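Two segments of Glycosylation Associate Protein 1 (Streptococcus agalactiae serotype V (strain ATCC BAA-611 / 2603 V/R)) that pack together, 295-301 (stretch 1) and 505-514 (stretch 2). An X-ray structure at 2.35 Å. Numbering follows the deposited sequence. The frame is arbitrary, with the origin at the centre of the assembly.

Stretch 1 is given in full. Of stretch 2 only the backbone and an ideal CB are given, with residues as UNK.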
ATOM      1  N   LYS A 295      20.719  -9.181  19.339  1.00 49.76           N
ATOM      2  CA  LYS A 295      20.953  -8.775  17.966  1.00 44.27           C
ATOM      3  C   LYS A 295      20.838  -7.265  17.905  1.00 45.58           C
ATOM      4  O   LYS A 295      20.054  -6.668  18.655  1.00 46.95           O
ATOM      5  CB  LYS A 295      19.941  -9.391  16.985  1.00 46.21           C
ATOM      6  CG  LYS A 295      20.092 -10.881  16.740  1.00 45.03           C
ATOM      7  CD  LYS A 295      21.356 -11.192  15.960  1.00 41.89           C
ATOM      8  CE  LYS A 295      21.456 -12.691  15.737  1.00 39.18           C
ATOM      9  NZ  LYS A 295      22.583 -13.076  14.842  1.00 40.15           N
ATOM     10  N   PRO A 296      21.596  -6.620  17.026  1.00 43.30           N
ATOM     11  CA  PRO A 296      21.342  -5.196  16.762  1.00 40.83           C
ATOM     12  C   PRO A 296      19.914  -5.019  16.258  1.00 42.67           C
ATOM     13  O   PRO A 296      19.491  -5.657  15.291  1.00 40.28           O
ATOM     14  CB  PRO A 296      22.388  -4.836  15.697  1.00 39.07           C
ATOM     15  CG  PRO A 296      23.370  -6.006  15.673  1.00 39.07           C
ATOM     16  CD  PRO A 296      22.621  -7.200  16.139  1.00 37.00           C
ATOM     17  N   VAL A 297      19.150  -4.189  16.958  1.00 41.42           N
ATOM     18  CA  VAL A 297      17.786  -3.833  16.581  1.00 43.91           C
ATOM     19  C   VAL A 297      17.805  -2.333  16.324  1.00 45.06           C
ATOM     20  O   VAL A 297      18.044  -1.551  17.249  1.00 48.38           O
ATOM     21  CB  VAL A 297      16.769  -4.196  17.679  1.00 44.76           C
ATOM     22  CG1 VAL A 297      15.378  -3.735  17.316  1.00 38.97           C
ATOM     23  CG2 VAL A 297      16.774  -5.706  17.971  1.00 43.99           C
ATOM     24  N   VAL A 298      17.590  -1.923  15.077  1.00 40.29           N
ATOM     25  CA  VAL A 298      17.644  -0.515  14.706  1.00 42.37           C
ATOM     26  C   VAL A 298      16.235  -0.023  14.389  1.00 46.87           C
ATOM     27  O   VAL A 298      15.520  -0.623  13.572  1.00 41.10           O
ATOM     28  CB  VAL A 298      18.586  -0.264  13.521  1.00 44.65           C
ATOM     29  CG1 VAL A 298      18.537   1.236  13.145  1.00 45.46           C
ATOM     30  CG2 VAL A 298      20.005  -0.696  13.863  1.00 40.03           C
ATOM     31  N   HIS A 299      15.845   1.082  15.025  1.00 45.72           N
ATOM     32  CA  HIS A 299      14.529   1.664  14.822  1.00 43.14           C
ATOM     33  C   HIS A 299      14.558   2.544  13.581  1.00 41.67           C
ATOM     34  O   HIS A 299      15.423   3.418  13.445  1.00 41.60           O
ATOM     35  CB  HIS A 299      14.109   2.460  16.062  1.00 42.12           C
ATOM     36  CG  HIS A 299      12.924   3.355  15.855  1.00 47.42           C
ATOM     37  ND1 HIS A 299      11.663   2.872  15.563  1.00 47.30           N
ATOM     38  CD2 HIS A 299      12.803   4.702  15.931  1.00 44.98           C
ATOM     39  CE1 HIS A 299      10.822   3.886  15.452  1.00 42.57           C
ATOM     40  NE2 HIS A 299      11.489   5.006  15.673  1.00 42.61           N
ATOM     41  N   VAL A 300      13.638   2.288  12.654  1.00 38.33           N
ATOM     42  CA  VAL A 300      13.540   3.047  11.412  1.00 40.05           C
ATOM     43  C   VAL A 300      12.102   3.530  11.293  1.00 39.26           C
ATOM     44  O   VAL A 300      11.204   2.740  10.981  1.00 38.84           O
ATOM     45  CB  VAL A 300      13.955   2.217  10.184  1.00 42.46           C
ATOM     46  CG1 VAL A 300      13.607   2.941   8.882  1.00 35.92           C
ATOM     47  CG2 VAL A 300      15.464   1.881  10.222  1.00 41.47           C
ATOM     48  N   SER A 301      11.874   4.816  11.554  1.00 37.25           N
ATOM     49  CA  SER A 301      10.518   5.332  11.415  1.00 41.18           C
ATOM     50  C   SER A 301      10.141   5.396   9.933  1.00 39.56           C
ATOM     51  O   SER A 301      10.976   5.730   9.083  1.00 40.92           O
ATOM     52  CB  SER A 301      10.362   6.704  12.074  1.00 43.92           C
ATOM     53  OG  SER A 301      11.544   7.467  11.976  1.00 55.47           O
ATOM     54  N   UNK A 505      22.564   8.869   7.375  1.00 55.68           N
ATOM     55  CA  UNK A 505      23.135   8.436   8.646  1.00 59.58           C
ATOM     56  C   UNK A 505      22.431   7.197   9.181  1.00 52.45           C
ATOM     57  O   UNK A 505      23.072   6.313   9.754  1.00 56.04           O
ATOM     58  CB  UNK A 505      23.057   9.566   9.675  1.00 59.58           C
ATOM     59  N   UNK A 506      21.118   7.118   9.008  1.00 51.44           N
ATOM     60  CA  UNK A 506      20.387   5.924   9.409  1.00 52.78           C
ATOM     61  C   UNK A 506      20.888   4.696   8.649  1.00 52.94           C
ATOM     62  O   UNK A 506      21.157   3.644   9.247  1.00 47.95           O
ATOM     63  CB  UNK A 506      18.887   6.116   9.176  1.00 52.78           C
ATOM     64  N   UNK A 507      21.044   4.827   7.324  1.00 49.92           N
ATOM     65  CA  UNK A 507      21.517   3.712   6.503  1.00 48.13           C
ATOM     66  C   UNK A 507      22.881   3.241   6.985  1.00 49.69           C
ATOM     67  O   UNK A 507      23.134   2.038   7.122  1.00 48.78           O
ATOM     68  CB  UNK A 507      21.586   4.116   5.029  1.00 48.13           C
ATOM     69  N   UNK A 508      23.779   4.188   7.244  1.00 52.94           N
ATOM     70  CA  UNK A 508      25.112   3.839   7.713  1.00 53.05           C
ATOM     71  C   UNK A 508      25.066   3.193   9.093  1.00 52.50           C
ATOM     72  O   UNK A 508      25.836   2.270   9.373  1.00 53.75           O
ATOM     73  CB  UNK A 508      26.004   5.082   7.745  1.00 53.05           C
ATOM     74  N   UNK A 509      24.167   3.651   9.964  1.00 54.04           N
ATOM     75  CA  UNK A 509      24.005   3.009  11.270  1.00 61.22           C
ATOM     76  C   UNK A 509      23.544   1.564  11.116  1.00 53.20           C
ATOM     77  O   UNK A 509      24.080   0.658  11.764  1.00 53.05           O
ATOM     78  CB  UNK A 509      23.008   3.789  12.129  1.00 61.22           C
ATOM     79  N   UNK A 510      22.537   1.337  10.266  1.00 51.94           N
ATOM     80  CA  UNK A 510      22.082  -0.020   9.973  1.00 50.99           C
ATOM     81  C   UNK A 510      23.239  -0.854   9.453  1.00 47.26           C
ATOM     82  O   UNK A 510      23.498  -1.962   9.936  1.00 47.46           O
ATOM     83  CB  UNK A 510      20.937  -0.005   8.958  1.00 50.99           C
ATOM     84  N   UNK A 511      23.978  -0.307   8.489  1.00 47.90           N
ATOM     85  CA  UNK A 511      24.994  -1.076   7.774  1.00 49.63           C
ATOM     86  C   UNK A 511      26.141  -1.468   8.696  1.00 51.82           C
ATOM     87  O   UNK A 511      26.647  -2.594   8.631  1.00 52.14           O
ATOM     88  CB  UNK A 511      25.529  -0.275   6.585  1.00 49.63           C
ATOM     89  N   UNK A 512      26.603  -0.536   9.531  1.00 51.76           N
ATOM     90  CA  UNK A 512      27.767  -0.783  10.379  1.00 51.83           C
ATOM     91  C   UNK A 512      27.405  -1.398  11.720  1.00 49.61           C
ATOM     92  O   UNK A 512      28.300  -1.622  12.538  1.00 49.39           O
ATOM     93  CB  UNK A 512      28.528   0.524  10.610  1.00 51.83           C
ATOM     94  N   UNK A 513      26.122  -1.661  11.976  1.00 48.09           N
ATOM     95  CA  UNK A 513      25.765  -2.391  13.187  1.00 48.96           C
ATOM     96  C   UNK A 513      26.268  -3.830  13.145  1.00 47.23           C
ATOM     97  O   UNK A 513      26.270  -4.517  14.172  1.00 46.28           O
ATOM     98  CB  UNK A 513      24.248  -2.374  13.385  1.00 48.96           C
ATOM     99  N   UNK A 514      26.691  -4.291  11.984  1.00 46.13           N
ATOM    100  CA  UNK A 514      27.307  -5.591  11.840  1.00 51.39           C
ATOM    101  C   UNK A 514      28.535  -5.390  10.931  1.00 46.46           C
ATOM    102  O   UNK A 514      29.062  -6.335  10.358  1.00 52.10           O
ATOM    103  CB  UNK A 514      26.328  -6.619  11.271  1.00 51.39           C
TER

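Most of stretch 2 is a helix, which runs almost antiparallel to the strand 297-299 (172°), their axes 9.3 Å apart at closest approach. Pro296, Val298 and Val300 point their side chains toward it, so stretch 1 offers a mainly apolar row without charge.

Position 505 has nothing of stretch 1 within 5.5 Å of its ideal CB; almost any helix-compatible residue would do, and the deposited one is Gln505.

At 506 the CB points toward stretch 1, yet no atom lies within 5.5 Å of it. Val298 and Val300 leave a gap that a long apolar side chain, such as leucine, isoleucine or methionine, could fill. The residue is Leu506, with chi1 t and chi2 p. Its CD1 lies 4.2 Å from Val298 CG1 and its CD2 4.0 Å from Val300 CG2, so the forked end touches both valines. Leu506 CD1 also packs 3.9 Å from His299 O, a contact with the strand backbone.

Positions 507 and 508 face no part of stretch 1, which therefore sets little preference. They are Val507, whose CB points away, and Glu508, whose OE1 is hydrogen-bonded elsewhere in the structure.

At 509 the CB points toward stretch 1, 5.2 Å from Val298 CG1. A medium apolar residue could lean on the valine, and a long flexible one could lay its methylenes nearby. Arg509 is poorly ordered; its closest side-chain approach is Arg509 CG to Val298 CG1, 4.6 Å, and it forms no hydrogen bond to stretch 1.

The CB of 510 points sideways, 5.0 Å from Val298 CG1, so an apolar chain must extend to make contact; isoleucine, leucine or methionine would suit. Ile510, chi1 m and chi2 t, does so: CG1 sits 3.8 Å from Val298 CG1, and CD1 reaches Val300 CG2 at 3.7 Å. Together with Leu506, one turn earlier, it packs against both valines in an apolar cluster.

Positions 511 and 512 are out of reach and unconstrained by stretch 1; they are Ile511 and Asn512.

At 513 the ideal CB is already 3.9 Å from Pro296 CB and 4.6 Å from Val298 CG2. Alanine, serine or another small residue fits readily. Ser513 keeps its CB against the proline, while OG, with chi1 p, donates a hydrogen bond to Ile510 O (2.7 Å), satisfying the hydroxyl within its own stretch. The backbone O of Ser513 lies 3.6 Å from Pro296 CG.

At 514 the CB points sideways, 5.3 Å from Pro296 CG, leaving room for many residues. The side chain of Tyr514 makes no contact with stretch 1, and its OH is hydrogen-bonded elsewhere in the structure.

Stretch 2, residues 505-514: QLVERIINSY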
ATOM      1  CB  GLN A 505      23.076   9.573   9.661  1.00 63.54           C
ATOM      2  CG  GLN A 505      23.986  10.733   9.314  1.00 70.28           C
ATOM      3  CD  GLN A 505      23.276  11.808   8.519  1.00 73.20           C
ATOM      4  OE1 GLN A 505      22.205  11.571   7.942  1.00 73.36           O
ATOM      5  NE2 GLN A 505      23.879  12.995   8.463  1.00 76.82           N
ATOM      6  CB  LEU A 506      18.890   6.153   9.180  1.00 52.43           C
ATOM      7  CG  LEU A 506      17.920   5.181   9.835  1.00 50.88           C
ATOM      8  CD1 LEU A 506      18.274   4.956  11.291  1.00 44.96           C
ATOM      9  CD2 LEU A 506      16.510   5.709   9.697  1.00 52.33           C
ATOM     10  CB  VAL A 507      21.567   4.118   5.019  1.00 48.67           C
ATOM     11  CG1 VAL A 507      22.377   3.113   4.223  1.00 42.94           C
ATOM     12  CG2 VAL A 507      20.161   4.247   4.450  1.00 48.00           C
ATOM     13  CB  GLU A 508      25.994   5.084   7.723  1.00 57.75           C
ATOM     14  CG  GLU A 508      27.463   4.779   7.558  1.00 65.47           C
ATOM     15  CD  GLU A 508      27.799   4.283   6.163  1.00 69.53           C
ATOM     16  OE1 GLU A 508      26.947   4.426   5.248  1.00 63.77           O
ATOM     17  OE2 GLU A 508      28.920   3.749   5.986  1.00 71.49           O
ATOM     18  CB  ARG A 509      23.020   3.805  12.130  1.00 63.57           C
ATOM     19  CG  ARG A 509      22.712   3.177  13.491  1.00 70.34           C
ATOM     20  CD  ARG A 509      22.044   4.187  14.424  1.00 83.80           C
ATOM     21  NE  ARG A 509      22.903   5.349  14.640  1.00135.30           N
ATOM     22  CZ  ARG A 509      22.669   6.561  14.143  1.00117.63           C
ATOM     23  NH1 ARG A 509      21.588   6.786  13.403  1.00 88.81           N
ATOM     24  NH2 ARG A 509      23.519   7.550  14.390  1.00142.64           N
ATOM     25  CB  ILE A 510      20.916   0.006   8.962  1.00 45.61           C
ATOM     26  CG1 ILE A 510      19.692   0.686   9.565  1.00 44.97           C
ATOM     27  CG2 ILE A 510      20.552  -1.402   8.508  1.00 40.54           C
ATOM     28  CD1 ILE A 510      18.669   1.077   8.525  1.00 44.25           C
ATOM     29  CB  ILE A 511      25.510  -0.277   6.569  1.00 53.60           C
ATOM     30  CG1 ILE A 511      24.493  -0.317   5.436  1.00 52.65           C
ATOM     31  CG2 ILE A 511      26.830  -0.839   6.079  1.00 56.19           C
ATOM     32  CD1 ILE A 511      24.864   0.601   4.321  1.00 55.70           C
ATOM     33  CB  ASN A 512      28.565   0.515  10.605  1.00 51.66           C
ATOM     34  CG  ASN A 512      29.177   1.065   9.314  1.00 62.37           C
ATOM     35  OD1 ASN A 512      29.128   2.272   9.052  1.00 66.98           O
ATOM     36  ND2 ASN A 512      29.746   0.178   8.498  1.00 57.95           N
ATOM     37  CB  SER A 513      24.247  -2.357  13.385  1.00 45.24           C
ATOM     38  OG  SER A 513      23.613  -3.104  12.368  1.00 51.07           O
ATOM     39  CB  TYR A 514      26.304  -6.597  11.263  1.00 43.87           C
ATOM     40  CG  TYR A 514      25.784  -6.201   9.895  1.00 45.69           C
ATOM     41  CD1 TYR A 514      24.758  -5.267   9.749  1.00 44.79           C
ATOM     42  CD2 TYR A 514      26.335  -6.747   8.747  1.00 44.72           C
ATOM     43  CE1 TYR A 514      24.293  -4.901   8.478  1.00 44.88           C
ATOM     44  CE2 TYR A 514      25.880  -6.399   7.492  1.00 44.21           C
ATOM     45  CZ  TYR A 514      24.861  -5.483   7.351  1.00 45.38           C
ATOM     46  OH  TYR A 514      24.444  -5.145   6.072  1.00 43.46           O
TER
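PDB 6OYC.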